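Local structure of Non-sulfated chondroitin lyase E66 (Autographa californica nucleopolyhedrovirus, 3VSN) at residues A420-A425 and V593-N598; C445-D450 and V584-N589; K600-S605 and D651-F656. The protein cleaves non-sulfated chondroitin as a polysaccharide lyase of the occlusion-derived virus envelope and is essential for oral infection of the insect host. All coordinates share one frame; numbering follows the deposited sequence. Where two conformers were deposited one is given.

The three contacts lie in the beta-sandwich portion of the lyase, within the E66 family region and away from the catalytic residues. Interactions 1 and 2 join the two seven-stranded antiparallel sheets face to face, and their centres are about 7 Å apart; strands 584-589 and 592-597, which they use, are sheet neighbours, with K596 N 2.8 Å from K585 O. Interaction 3 lies within one of those sheets and pairs 600-605 with 651-656; its centre is about 9 Å from that of interaction 1, and V595 O meets S602 N at 3.0 Å. Interactions 2 and 3 do not touch, their nearest atoms being about 6 Å apart, and interaction 1 touches both.

Interaction 1 (A420-A425 and V593-N598); sequences AKTDTA and VMVKEN
E597 reaches from the end of strand 592-597 into the hairpin turn that joins strands 414-421 and 426-434, at an end of the interface between the beta-sandwich sheets. Its CB lies 3.3 Å from T422 OG1, and CG also passes beside that hydroxyl. With CG anti to the backbone N (chi1 177°) and the rest of the chain extended, the carboxylate is carried into the bend of 422-424. There OE1 accepts two hydrogen bonds: T422 OG1 comes to its anti side at 2.6 Å, and T424 N to its syn side at 2.9 Å along a nearly straight N-H...O line (173°). OE2 lies against T424 OG1 at an unusually short 2.5 Å, which leaves the detail of that bond uncertain. The two bonds to OE1, one on each side, hold the carboxylate in the turn, which is closed by a backbone bond from T422 N to A425 O.

Toward the sandwich interior the contact becomes apolar. V595 sets CG1 against T422 CG2 and near A425 CB, while its other methyl faces A420. Strand 426-434 lines the same side, with A427 touching V593 and V595. At the inner end, V593 CG1 lies 3.9 Å from A420 CB.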
ATOM      1  N   ALA A 420       0.185  -2.392  19.720  1.00 11.50           N
ATOM      2  CA  ALA A 420       1.075  -3.296  20.442  1.00 11.98           C
ATOM      3  C   ALA A 420       1.155  -4.603  19.680  1.00 12.14           C
ATOM      4  O   ALA A 420       0.137  -5.119  19.225  1.00 12.12           O
ATOM      5  CB  ALA A 420       0.574  -3.536  21.861  1.00 11.87           C
ATOM      6  N   LYS A 421       2.364  -5.136  19.527  1.00 12.49           N
ATOM      7  CA  LYS A 421       2.533  -6.389  18.798  1.00 12.99           C
ATOM      8  C   LYS A 421       3.541  -7.326  19.451  1.00 13.24           C
ATOM      9  O   LYS A 421       4.461  -6.892  20.154  1.00 12.77           O
ATOM     10  CB  LYS A 421       2.921  -6.125  17.334  1.00 13.06           C
ATOM     11  CG  LYS A 421       4.316  -5.534  17.157  1.00 13.46           C
ATOM     12  CD  LYS A 421       4.676  -5.378  15.689  1.00 13.76           C
ATOM     13  CE  LYS A 421       6.152  -5.051  15.510  1.00 14.01           C
ATOM     14  NZ  LYS A 421       6.493  -3.696  16.029  1.00 14.31           N
ATOM     15  N   THR A 422       3.338  -8.617  19.208  1.00 13.91           N
ATOM     16  CA  THR A 422       4.268  -9.666  19.613  1.00 14.89           C
ATOM     17  C   THR A 422       4.643 -10.490  18.374  1.00 15.70           C
ATOM     18  O   THR A 422       4.474 -10.014  17.248  1.00 16.12           O
ATOM     19  CB  THR A 422       3.665 -10.577  20.703  1.00 14.90           C
ATOM     20  OG1 THR A 422       2.413 -11.105  20.245  1.00 15.22           O
ATOM     21  CG2 THR A 422       3.455  -9.807  22.009  1.00 14.93           C
ATOM     22  N   ASP A 423       5.112 -11.719  18.592  1.00 16.08           N
ATOM     23  CA  ASP A 423       5.599 -12.593  17.517  0.50 16.24           C
ATOM     24  C   ASP A 423       4.582 -12.814  16.401  1.00 16.00           C
ATOM     25  O   ASP A 423       4.888 -12.623  15.223  1.00 16.02           O
ATOM     26  CB  ASP A 423       6.011 -13.955  18.082  0.50 17.08           C
ATOM     27  CG  ASP A 423       7.417 -13.960  18.631  0.50 17.64           C
ATOM     28  OD1 ASP A 423       8.059 -12.891  18.650  0.50 18.07           O
ATOM     29  OD2 ASP A 423       7.881 -15.043  19.048  0.50 17.99           O
ATOM     30  N   THR A 424       3.373 -13.232  16.776  1.00 15.09           N
ATOM     31  CA  THR A 424       2.356 -13.613  15.795  1.00 14.56           C
ATOM     32  C   THR A 424       1.087 -12.768  15.876  1.00 13.77           C
ATOM     33  O   THR A 424       0.186 -12.923  15.055  1.00 13.67           O
ATOM     34  CB  THR A 424       1.954 -15.099  15.942  1.00 14.76           C
ATOM     35  OG1 THR A 424       1.207 -15.276  17.152  1.00 15.11           O
ATOM     36  CG2 THR A 424       3.183 -16.010  15.956  1.00 14.90           C
ATOM     37  N   ALA A 425       1.020 -11.877  16.861  1.00 12.87           N
ATOM     38  CA  ALA A 425      -0.194 -11.112  17.096  1.00 12.19           C
ATOM     39  C   ALA A 425       0.067  -9.616  17.180  1.00 11.76           C
ATOM     40  O   ALA A 425       1.151  -9.185  17.565  1.00 11.59           O
ATOM     41  CB  ALA A 425      -0.892 -11.607  18.355  1.00 12.15           C
ATOM     42  N   VAL A 593      -3.033  -0.062  25.228  1.00 11.16           N
ATOM     43  CA  VAL A 593      -3.266  -1.348  24.577  1.00 11.20           C
ATOM     44  C   VAL A 593      -2.089  -2.264  24.914  1.00 11.50           C
ATOM     45  O   VAL A 593      -0.953  -1.796  25.052  1.00 11.41           O
ATOM     46  CB  VAL A 593      -3.481  -1.204  23.043  1.00 11.15           C
ATOM     47  CG1 VAL A 593      -2.196  -0.802  22.325  1.00 10.95           C
ATOM     48  CG2 VAL A 593      -4.045  -2.490  22.446  1.00 11.09           C
ATOM     49  N   MET A 594      -2.369  -3.557  25.060  1.00 11.80           N
ATOM     50  CA  MET A 594      -1.357  -4.533  25.457  1.00 12.16           C
ATOM     51  C   MET A 594      -1.595  -5.863  24.762  1.00 11.92           C
ATOM     52  O   MET A 594      -2.744  -6.277  24.585  1.00 11.54           O
ATOM     53  CB  MET A 594      -1.390  -4.748  26.977  1.00 12.94           C
ATOM     54  CG  MET A 594      -0.332  -5.714  27.500  1.00 14.00           C
ATOM     55  SD  MET A 594      -0.801  -6.548  29.036  1.00 16.12           S
ATOM     56  CE  MET A 594      -1.825  -7.856  28.376  1.00 15.34           C
ATOM     57  N   VAL A 595      -0.507  -6.525  24.373  1.00 11.71           N
ATOM     58  CA  VAL A 595      -0.565  -7.889  23.856  1.00 12.01           C
ATOM     59  C   VAL A 595       0.473  -8.733  24.581  1.00 12.36           C
ATOM     60  O   VAL A 595       1.610  -8.296  24.767  1.00 12.37           O
ATOM     61  CB  VAL A 595      -0.323  -7.948  22.329  1.00 12.01           C
ATOM     62  CG1 VAL A 595      -0.310  -9.392  21.835  1.00 11.97           C
ATOM     63  CG2 VAL A 595      -1.396  -7.161  21.591  1.00 11.88           C
ATOM     64  N   LYS A 596       0.069  -9.933  24.995  1.00 12.77           N
ATOM     65  CA  LYS A 596       0.966 -10.881  25.658  1.00 13.41           C
ATOM     66  C   LYS A 596       0.992 -12.185  24.881  1.00 13.81           C
ATOM     67  O   LYS A 596      -0.056 -12.757  24.575  1.00 13.79           O
ATOM     68  CB  LYS A 596       0.522 -11.132  27.107  1.00 13.39           C
ATOM     69  CG  LYS A 596       1.260 -12.264  27.807  1.00 13.77           C
ATOM     70  CD  LYS A 596       0.875 -12.375  29.274  1.00 13.91           C
ATOM     71  CE  LYS A 596       1.370 -13.684  29.872  1.00 14.33           C
ATOM     72  NZ  LYS A 596       0.519 -14.843  29.481  1.00 14.27           N
ATOM     73  N   GLU A 597       2.196 -12.648  24.565  1.00 14.65           N
ATOM     74  CA  GLU A 597       2.376 -13.902  23.854  1.00 15.84           C
ATOM     75  C   GLU A 597       3.694 -14.532  24.266  1.00 16.81           C
ATOM     76  O   GLU A 597       4.752 -13.894  24.207  1.00 16.52           O
ATOM     77  CB  GLU A 597       2.321 -13.687  22.333  1.00 15.87           C
ATOM     78  CG  GLU A 597       2.569 -14.955  21.531  1.00 16.26           C
ATOM     79  CD  GLU A 597       2.508 -14.748  20.027  1.00 16.58           C
ATOM     80  OE1 GLU A 597       2.678 -13.606  19.544  1.00 16.35           O
ATOM     81  OE2 GLU A 597       2.292 -15.758  19.323  1.00 17.02           O
ATOM     82  N   ASN A 598       3.610 -15.797  24.676  1.00 18.13           N
ATOM     83  CA  ASN A 598       4.746 -16.526  25.229  1.00 19.45           C
ATOM     84  C   ASN A 598       5.303 -15.776  26.442  1.00 19.77           C
ATOM     85  O   ASN A 598       4.556 -15.517  27.386  1.00 20.87           O
ATOM     86  CB  ASN A 598       5.798 -16.806  24.144  1.00 19.83           C
ATOM     87  CG  ASN A 598       5.233 -17.615  22.987  1.00 20.46           C
ATOM     88  OD1 ASN A 598       4.416 -18.520  23.189  1.00 20.98           O
ATOM     89  ND2 ASN A 598       5.658 -17.295  21.770  1.00 20.54           N
TER
HETATM   90  O   HOH W   1       6.217 -13.363  21.452  1.00 20.81           O

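Interaction 2 (C445-D450 and V584-N589); sequences CTLFYD and VKALFN
The F588 ring receives C445 CB over one face and has T446 O at its edge, in the ring plane, a contact that ties strand 440-449 to strand 584-589 across the interior of the beta-sandwich. The methylene makes a CH-pi contact, 3.5 Å from the ring centroid and only 9° off the normal, so that it stands almost over the centre of the six-membered ring. C445 SG adds a sulfur-aromatic contact from an oblique direction, 4.1 Å from the same centroid. SG lies beside the backbone N of C445, and from there it reaches the root of the aromatic side chain, near F588 CG and CB. At the far end of the ring, F588 CZ approaches T446 O at 3.5 Å, and L447 CB lies beside this edge too.

The strands run nearly antiparallel, at 166° between their directions, but their axes come no closer than 8.7 Å. No hydrogen bond crosses between them; each bonds instead to neighbours in its own sheet, as C445 does with L456 and K585 with K596. Side chains therefore bridge the gap, and all five touching residues are buried. A427, on strand 426-434, also touches both F588 and L447 and continues the apolar layer along the sandwich.

Two residues away on each strand, L447 faces A586. Its CG is anti to the backbone N (chi1 177°), which sends the branched end across to the opposite sheet, where V578 of strand 575-579 is a further neighbour. The small alanine side chain is met by both arms of the leucine fork: L447 CD1 and CD2 each lie 3.9 Å from A586 CB.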
ATOM      1  N   CYS A 445     -11.186  -1.436  18.417  1.00 11.07           N
ATOM      2  CA  CYS A 445     -10.235  -2.411  18.940  1.00 11.11           C
ATOM      3  C   CYS A 445     -10.082  -3.532  17.923  1.00 10.96           C
ATOM      4  O   CYS A 445     -11.048  -4.236  17.635  1.00 10.89           O
ATOM      5  CB  CYS A 445     -10.752  -3.010  20.252  1.00 11.25           C
ATOM      6  SG  CYS A 445     -11.155  -1.829  21.558  1.00 11.80           S
ATOM      7  N   THR A 446      -8.882  -3.703  17.378  1.00 10.89           N
ATOM      8  CA  THR A 446      -8.633  -4.795  16.434  1.00 10.83           C
ATOM      9  C   THR A 446      -7.485  -5.665  16.926  1.00 10.90           C
ATOM     10  O   THR A 446      -6.477  -5.147  17.390  1.00 10.90           O
ATOM     11  CB  THR A 446      -8.294  -4.271  15.023  1.00 10.90           C
ATOM     12  OG1 THR A 446      -9.136  -3.160  14.701  1.00 10.94           O
ATOM     13  CG2 THR A 446      -8.473  -5.366  13.973  1.00 11.04           C
ATOM     14  N   LEU A 447      -7.649  -6.983  16.827  1.00 10.78           N
ATOM     15  CA  LEU A 447      -6.566  -7.909  17.134  1.00 10.92           C
ATOM     16  C   LEU A 447      -6.366  -8.902  15.992  1.00 11.06           C
ATOM     17  O   LEU A 447      -7.303  -9.610  15.615  1.00 11.05           O
ATOM     18  CB  LEU A 447      -6.841  -8.648  18.454  1.00 10.80           C
ATOM     19  CG  LEU A 447      -5.833  -9.719  18.888  1.00 10.81           C
ATOM     20  CD1 LEU A 447      -4.509  -9.097  19.318  1.00 10.68           C
ATOM     21  CD2 LEU A 447      -6.415 -10.572  20.006  1.00 10.86           C
ATOM     22  N   PHE A 448      -5.150  -8.938  15.445  1.00 11.24           N
ATOM     23  CA  PHE A 448      -4.762  -9.948  14.455  1.00 11.43           C
ATOM     24  C   PHE A 448      -3.993 -11.067  15.155  1.00 11.43           C
ATOM     25  O   PHE A 448      -3.140 -10.800  16.008  1.00 11.32           O
ATOM     26  CB  PHE A 448      -3.871  -9.353  13.351  1.00 11.80           C
ATOM     27  CG  PHE A 448      -4.557  -8.345  12.462  1.00 12.25           C
ATOM     28  CD1 PHE A 448      -5.540  -8.737  11.559  1.00 12.30           C
ATOM     29  CD2 PHE A 448      -4.183  -7.005  12.498  1.00 12.62           C
ATOM     30  CE1 PHE A 448      -6.159  -7.807  10.733  1.00 12.60           C
ATOM     31  CE2 PHE A 448      -4.796  -6.068  11.671  1.00 12.82           C
ATOM     32  CZ  PHE A 448      -5.790  -6.470  10.791  1.00 12.87           C
ATOM     33  N   TYR A 449      -4.282 -12.311  14.779  1.00 11.35           N
ATOM     34  CA  TYR A 449      -3.605 -13.489  15.332  1.00 11.58           C
ATOM     35  C   TYR A 449      -3.660 -14.624  14.301  1.00 11.59           C
ATOM     36  O   TYR A 449      -4.275 -14.469  13.248  1.00 11.53           O
ATOM     37  CB  TYR A 449      -4.286 -13.917  16.644  1.00 11.76           C
ATOM     38  CG  TYR A 449      -5.752 -14.247  16.460  1.00 11.88           C
ATOM     39  CD1 TYR A 449      -6.731 -13.250  16.537  1.00 12.02           C
ATOM     40  CD2 TYR A 449      -6.160 -15.550  16.171  1.00 12.00           C
ATOM     41  CE1 TYR A 449      -8.074 -13.549  16.340  1.00 11.99           C
ATOM     42  CE2 TYR A 449      -7.498 -15.856  15.973  1.00 12.07           C
ATOM     43  CZ  TYR A 449      -8.448 -14.856  16.066  1.00 12.05           C
ATOM     44  OH  TYR A 449      -9.776 -15.169  15.879  1.00 12.54           O
ATOM     45  N   ASP A 450      -3.024 -15.759  14.585  1.00 11.83           N
ATOM     46  CA  ASP A 450      -3.168 -16.929  13.712  1.00 12.26           C
ATOM     47  C   ASP A 450      -4.384 -17.740  14.187  1.00 12.15           C
ATOM     48  O   ASP A 450      -4.343 -18.255  15.297  1.00 12.19           O
ATOM     49  CB  ASP A 450      -1.901 -17.798  13.755  1.00 12.55           C
ATOM     50  CG  ASP A 450      -0.643 -17.047  13.318  1.00 12.97           C
ATOM     51  OD1 ASP A 450      -0.710 -16.201  12.403  1.00 13.09           O
ATOM     52  OD2 ASP A 450       0.435 -17.328  13.875  1.00 13.52           O
ATOM     53  N   VAL A 584      -2.240 -16.288  22.961  1.00 12.79           N
ATOM     54  CA  VAL A 584      -2.281 -14.836  22.767  1.00 12.01           C
ATOM     55  C   VAL A 584      -3.380 -14.231  23.635  1.00 11.52           C
ATOM     56  O   VAL A 584      -4.536 -14.669  23.575  1.00 11.34           O
ATOM     57  CB  VAL A 584      -2.545 -14.459  21.286  1.00 12.05           C
ATOM     58  CG1 VAL A 584      -2.756 -12.955  21.134  1.00 11.93           C
ATOM     59  CG2 VAL A 584      -1.406 -14.937  20.388  1.00 12.03           C
ATOM     60  N   LYS A 585      -3.007 -13.246  24.450  1.00 10.94           N
ATOM     61  CA  LYS A 585      -3.960 -12.448  25.217  1.00 10.64           C
ATOM     62  C   LYS A 585      -3.763 -10.985  24.848  1.00 10.47           C
ATOM     63  O   LYS A 585      -2.637 -10.547  24.602  1.00 10.50           O
ATOM     64  CB  LYS A 585      -3.743 -12.619  26.726  1.00 10.52           C
ATOM     65  CG  LYS A 585      -4.167 -13.964  27.311  1.00 10.41           C
ATOM     66  CD  LYS A 585      -3.948 -13.980  28.821  1.00 10.40           C
ATOM     67  CE  LYS A 585      -4.379 -15.296  29.465  1.00 10.49           C
ATOM     68  NZ  LYS A 585      -4.382 -15.187  30.957  1.00 10.30           N
ATOM     69  N   ALA A 586      -4.854 -10.231  24.798  1.00 10.23           N
ATOM     70  CA  ALA A 586      -4.759  -8.803  24.532  1.00 10.16           C
ATOM     71  C   ALA A 586      -5.640  -8.026  25.491  1.00 10.11           C
ATOM     72  O   ALA A 586      -6.642  -8.547  25.987  1.00 10.06           O
ATOM     73  CB  ALA A 586      -5.130  -8.494  23.085  1.00 10.12           C
ATOM     74  N   LEU A 587      -5.258  -6.781  25.752  1.00  9.90           N
ATOM     75  CA  LEU A 587      -6.060  -5.905  26.580  1.00 10.00           C
ATOM     76  C   LEU A 587      -6.190  -4.552  25.919  1.00 10.23           C
ATOM     77  O   LEU A 587      -5.191  -3.936  25.545  1.00 10.11           O
ATOM     78  CB  LEU A 587      -5.449  -5.741  27.975  1.00  9.90           C
ATOM     79  CG  LEU A 587      -6.307  -4.921  28.945  1.00  9.87           C
ATOM     80  CD1 LEU A 587      -7.553  -5.698  29.361  1.00  9.76           C
ATOM     81  CD2 LEU A 587      -5.496  -4.526  30.166  1.00  9.86           C
ATOM     82  N   PHE A 588      -7.431  -4.112  25.768  1.00 10.37           N
ATOM     83  CA  PHE A 588      -7.720  -2.769  25.318  1.00 10.71           C
ATOM     84  C   PHE A 588      -8.262  -2.039  26.537  1.00 10.98           C
ATOM     85  O   PHE A 588      -9.291  -2.426  27.087  1.00 11.11           O
ATOM     86  CB  PHE A 588      -8.763  -2.785  24.192  1.00 10.47           C
ATOM     87  CG  PHE A 588      -8.354  -3.594  22.987  1.00 10.50           C
ATOM     88  CD1 PHE A 588      -7.647  -3.002  21.942  1.00 10.57           C
ATOM     89  CD2 PHE A 588      -8.682  -4.948  22.891  1.00 10.54           C
ATOM     90  CE1 PHE A 588      -7.270  -3.742  20.825  1.00 10.44           C
ATOM     91  CE2 PHE A 588      -8.302  -5.694  21.777  1.00 10.52           C
ATOM     92  CZ  PHE A 588      -7.596  -5.088  20.747  1.00 10.48           C
ATOM     93  N   ASN A 589      -7.555  -1.014  26.985  1.00 11.31           N
ATOM     94  CA  ASN A 589      -8.025  -0.209  28.114  1.00 11.69           C
ATOM     95  C   ASN A 589      -7.653   1.236  27.866  1.00 11.68           C
ATOM     96  O   ASN A 589      -6.707   1.760  28.453  1.00 11.67           O
ATOM     97  CB  ASN A 589      -7.454  -0.705  29.449  1.00 12.06           C
ATOM     98  CG  ASN A 589      -8.117  -0.044  30.652  1.00 12.43           C
ATOM     99  OD1 ASN A 589      -9.288   0.343  30.597  1.00 12.97           O
ATOM    100  ND2 ASN A 589      -7.371   0.087  31.744  1.00 12.57           N
TER

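Interaction 3 (K600-S605 and D651-F656); sequences KVSFMS and DLQFIF
V601 and F656 exchange two backbone hydrogen bonds, and F603 and F654 exchange two more, making strands 600-605 and 654-658 antiparallel neighbours in one sheet of the beta-sandwich. F656 N to V601 O measures 2.9 Å, and F654 N to F603 O 2.8 Å. Between these hydrogen-bonded pairs, S602 and I655 form a non-hydrogen-bonded pair, where CA-H...O contacts add to the ladder.

On the face carrying V601, F603, F654 and F656, the F603 and F656 rings meet rim to rim. Their planes stand at 82°, with F603 CD1 3.8 Å from F656 CE2, and neither ring lies over the face of the other. I617 of helix 614-623 touches both rings, while F643 and Y631 pack edge-to-face with F656.

The other face holds a polar contact. S602 OG donates to Q653 OE1 at 2.7 Å, tilted 26° from the amide carbonyl plane. A chi1 of 170° swings the S602 hydroxyl away from its own N and towards the amide of Q653. The end of K600 crosses I655, with CE and NZ both against CG2.

Past the paired residues, M604 CE packs against L652 CD1 at 3.8 Å. A water takes a hydrogen bond from S605 N and gives one to L652 O, bridging strand 600-605 to the loop that leads into strand 654-658.

The second shell sets the amide of Q653: OE1 also accepts from K421 N of the facing sheet, and NE2 donates to D323 OD1. The bonds to S602, K421 and D323 are consistent with the buried amide oxygen facing the two donors and the nitrogen facing the carboxylate, and this polar link connects the two sheets beside their apolar interior.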
ATOM      1  N   LYS A 600       6.628 -12.658  26.248  1.00 18.57           N
ATOM      2  CA  LYS A 600       6.798 -11.287  25.777  1.00 18.12           C
ATOM      3  C   LYS A 600       5.502 -10.504  25.934  1.00 16.86           C
ATOM      4  O   LYS A 600       4.426 -11.028  25.659  1.00 16.24           O
ATOM      5  CB  LYS A 600       7.243 -11.295  24.313  1.00 19.39           C
ATOM      6  CG  LYS A 600       7.565  -9.931  23.729  1.00 21.07           C
ATOM      7  CD  LYS A 600       7.866 -10.051  22.242  1.00 22.58           C
ATOM      8  CE  LYS A 600       8.291  -8.717  21.646  1.00 23.59           C
ATOM      9  NZ  LYS A 600       7.161  -7.745  21.626  1.00 24.86           N
ATOM     10  N   VAL A 601       5.609  -9.258  26.393  1.00 15.50           N
ATOM     11  CA  VAL A 601       4.456  -8.363  26.491  1.00 14.58           C
ATOM     12  C   VAL A 601       4.819  -7.009  25.887  1.00 13.99           C
ATOM     13  O   VAL A 601       5.913  -6.490  26.132  1.00 13.61           O
ATOM     14  CB  VAL A 601       3.990  -8.160  27.953  1.00 14.84           C
ATOM     15  CG1 VAL A 601       2.782  -7.241  28.006  1.00 14.76           C
ATOM     16  CG2 VAL A 601       3.639  -9.484  28.606  1.00 15.33           C
ATOM     17  N   SER A 602       3.900  -6.448  25.103  1.00 12.92           N
ATOM     18  CA  SER A 602       4.063  -5.106  24.551  1.00 12.66           C
ATOM     19  C   SER A 602       2.908  -4.193  24.977  1.00 12.28           C
ATOM     20  O   SER A 602       1.750  -4.618  24.967  1.00 12.04           O
ATOM     21  CB  SER A 602       4.148  -5.173  23.024  1.00 12.94           C
ATOM     22  OG  SER A 602       4.069  -3.877  22.458  1.00 13.95           O
ATOM     23  N   PHE A 603       3.238  -2.955  25.357  1.00 11.56           N
ATOM     24  CA  PHE A 603       2.258  -1.916  25.705  1.00 11.29           C
ATOM     25  C   PHE A 603       2.482  -0.690  24.838  1.00 11.08           C
ATOM     26  O   PHE A 603       3.622  -0.383  24.491  1.00 10.95           O
ATOM     27  CB  PHE A 603       2.472  -1.406  27.131  1.00 11.32           C
ATOM     28  CG  PHE A 603       2.088  -2.367  28.214  1.00 11.40           C
ATOM     29  CD1 PHE A 603       3.007  -3.291  28.694  1.00 11.37           C
ATOM     30  CD2 PHE A 603       0.832  -2.289  28.818  1.00 11.48           C
ATOM     31  CE1 PHE A 603       2.671  -4.152  29.728  1.00 11.57           C
ATOM     32  CE2 PHE A 603       0.490  -3.149  29.857  1.00 11.40           C
ATOM     33  CZ  PHE A 603       1.412  -4.084  30.306  1.00 11.51           C
ATOM     34  N   MET A 604       1.408   0.040  24.542  1.00 10.73           N
ATOM     35  CA  MET A 604       1.526   1.387  23.982  1.00 10.78           C
ATOM     36  C   MET A 604       0.331   2.245  24.388  1.00 10.75           C
ATOM     37  O   MET A 604      -0.780   1.737  24.535  1.00 10.56           O
ATOM     38  CB  MET A 604       1.654   1.355  22.455  1.00 10.77           C
ATOM     39  CG  MET A 604       1.805   2.735  21.831  1.00 10.95           C
ATOM     40  SD  MET A 604       1.994   2.753  20.044  1.00 10.99           S
ATOM     41  CE  MET A 604       1.748   4.498  19.711  1.00 10.96           C
ATOM     42  N   SER A 605       0.577   3.541  24.569  1.00 10.81           N
ATOM     43  CA  SER A 605      -0.475   4.504  24.872  1.00 11.08           C
ATOM     44  C   SER A 605      -0.899   5.261  23.613  1.00 11.20           C
ATOM     45  O   SER A 605      -0.053   5.670  22.820  1.00 11.13           O
ATOM     46  CB  SER A 605       0.009   5.500  25.928  1.00 11.23           C
ATOM     47  OG  SER A 605      -0.869   6.607  26.004  1.00 11.41           O
ATOM     48  N   ASP A 651       9.900   3.999  17.432  1.00 19.19           N
ATOM     49  CA  ASP A 651       8.900   3.080  17.984  1.00 18.62           C
ATOM     50  C   ASP A 651       8.432   3.542  19.361  1.00 17.18           C
ATOM     51  O   ASP A 651       9.211   4.119  20.115  1.00 16.98           O
ATOM     52  CB  ASP A 651       9.491   1.674  18.100  1.00 20.05           C
ATOM     53  CG  ASP A 651       9.910   1.094  16.758  1.00 21.85           C
ATOM     54  OD1 ASP A 651       9.058   0.979  15.855  1.00 22.96           O
ATOM     55  OD2 ASP A 651      11.096   0.730  16.613  1.00 23.50           O
ATOM     56  N   LEU A 652       7.169   3.269  19.688  1.00 15.66           N
ATOM     57  CA  LEU A 652       6.570   3.757  20.939  1.00 14.59           C
ATOM     58  C   LEU A 652       6.037   2.657  21.859  1.00 13.85           C
ATOM     59  O   LEU A 652       5.284   2.932  22.801  1.00 13.30           O
ATOM     60  CB  LEU A 652       5.460   4.770  20.635  1.00 14.39           C
ATOM     61  CG  LEU A 652       5.899   6.118  20.054  1.00 14.32           C
ATOM     62  CD1 LEU A 652       4.704   6.878  19.494  1.00 14.20           C
ATOM     63  CD2 LEU A 652       6.625   6.949  21.105  1.00 14.44           C
ATOM     64  N   GLN A 653       6.444   1.417  21.600  1.00 13.05           N
ATOM     65  CA  GLN A 653       5.975   0.283  22.391  1.00 12.74           C
ATOM     66  C   GLN A 653       6.944  -0.079  23.509  1.00 12.68           C
ATOM     67  O   GLN A 653       8.149  -0.201  23.284  1.00 12.82           O
ATOM     68  CB  GLN A 653       5.721  -0.933  21.497  1.00 12.49           C
ATOM     69  CG  GLN A 653       4.580  -0.739  20.508  1.00 12.28           C
ATOM     70  CD  GLN A 653       4.412  -1.909  19.558  1.00 12.24           C
ATOM     71  OE1 GLN A 653       4.586  -3.068  19.939  1.00 12.04           O
ATOM     72  NE2 GLN A 653       4.060  -1.607  18.310  1.00 12.04           N
ATOM     73  N   PHE A 654       6.404  -0.242  24.713  1.00 12.49           N
ATOM     74  CA  PHE A 654       7.166  -0.733  25.853  1.00 12.47           C
ATOM     75  C   PHE A 654       7.172  -2.254  25.793  1.00 12.67           C
ATOM     76  O   PHE A 654       6.112  -2.878  25.789  1.00 12.70           O
ATOM     77  CB  PHE A 654       6.525  -0.278  27.172  1.00 12.43           C
ATOM     78  CG  PHE A 654       6.389   1.213  27.302  1.00 12.49           C
ATOM     79  CD1 PHE A 654       5.292   1.876  26.758  1.00 12.42           C
ATOM     80  CD2 PHE A 654       7.353   1.951  27.978  1.00 12.39           C
ATOM     81  CE1 PHE A 654       5.170   3.252  26.871  1.00 12.59           C
ATOM     82  CE2 PHE A 654       7.233   3.326  28.100  1.00 12.38           C
ATOM     83  CZ  PHE A 654       6.142   3.977  27.547  1.00 12.49           C
ATOM     84  N   ILE A 655       8.363  -2.843  25.747  1.00 12.81           N
ATOM     85  CA  ILE A 655       8.495  -4.293  25.652  1.00 13.09           C
ATOM     86  C   ILE A 655       9.099  -4.858  26.937  1.00 13.44           C
ATOM     87  O   ILE A 655      10.126  -4.370  27.423  1.00 13.06           O
ATOM     88  CB  ILE A 655       9.321  -4.713  24.413  1.00 13.24           C
ATOM     89  CG1 ILE A 655       8.673  -4.157  23.132  1.00 13.39           C
ATOM     90  CG2 ILE A 655       9.441  -6.233  24.330  1.00 13.16           C
ATOM     91  CD1 ILE A 655       9.577  -4.169  21.913  1.00 13.87           C
ATOM     92  N   PHE A 656       8.430  -5.871  27.485  1.00 13.71           N
ATOM     93  CA  PHE A 656       8.862  -6.531  28.707  1.00 14.64           C
ATOM     94  C   PHE A 656       8.977  -8.026  28.483  1.00 15.65           C
ATOM     95  O   PHE A 656       8.270  -8.599  27.647  1.00 15.53           O
ATOM     96  CB  PHE A 656       7.877  -6.264  29.852  1.00 14.10           C
ATOM     97  CG  PHE A 656       7.712  -4.810  30.177  1.00 13.87           C
ATOM     98  CD1 PHE A 656       8.584  -4.180  31.059  1.00 13.63           C
ATOM     99  CD2 PHE A 656       6.690  -4.065  29.594  1.00 13.87           C
ATOM    100  CE1 PHE A 656       8.440  -2.834  31.355  1.00 13.60           C
ATOM    101  CE2 PHE A 656       6.542  -2.719  29.888  1.00 13.74           C
ATOM    102  CZ  PHE A 656       7.423  -2.101  30.765  1.00 13.65           C
TER
HETATM  103  O   HOH W   2       3.331   4.601  24.207  1.00 11.02           O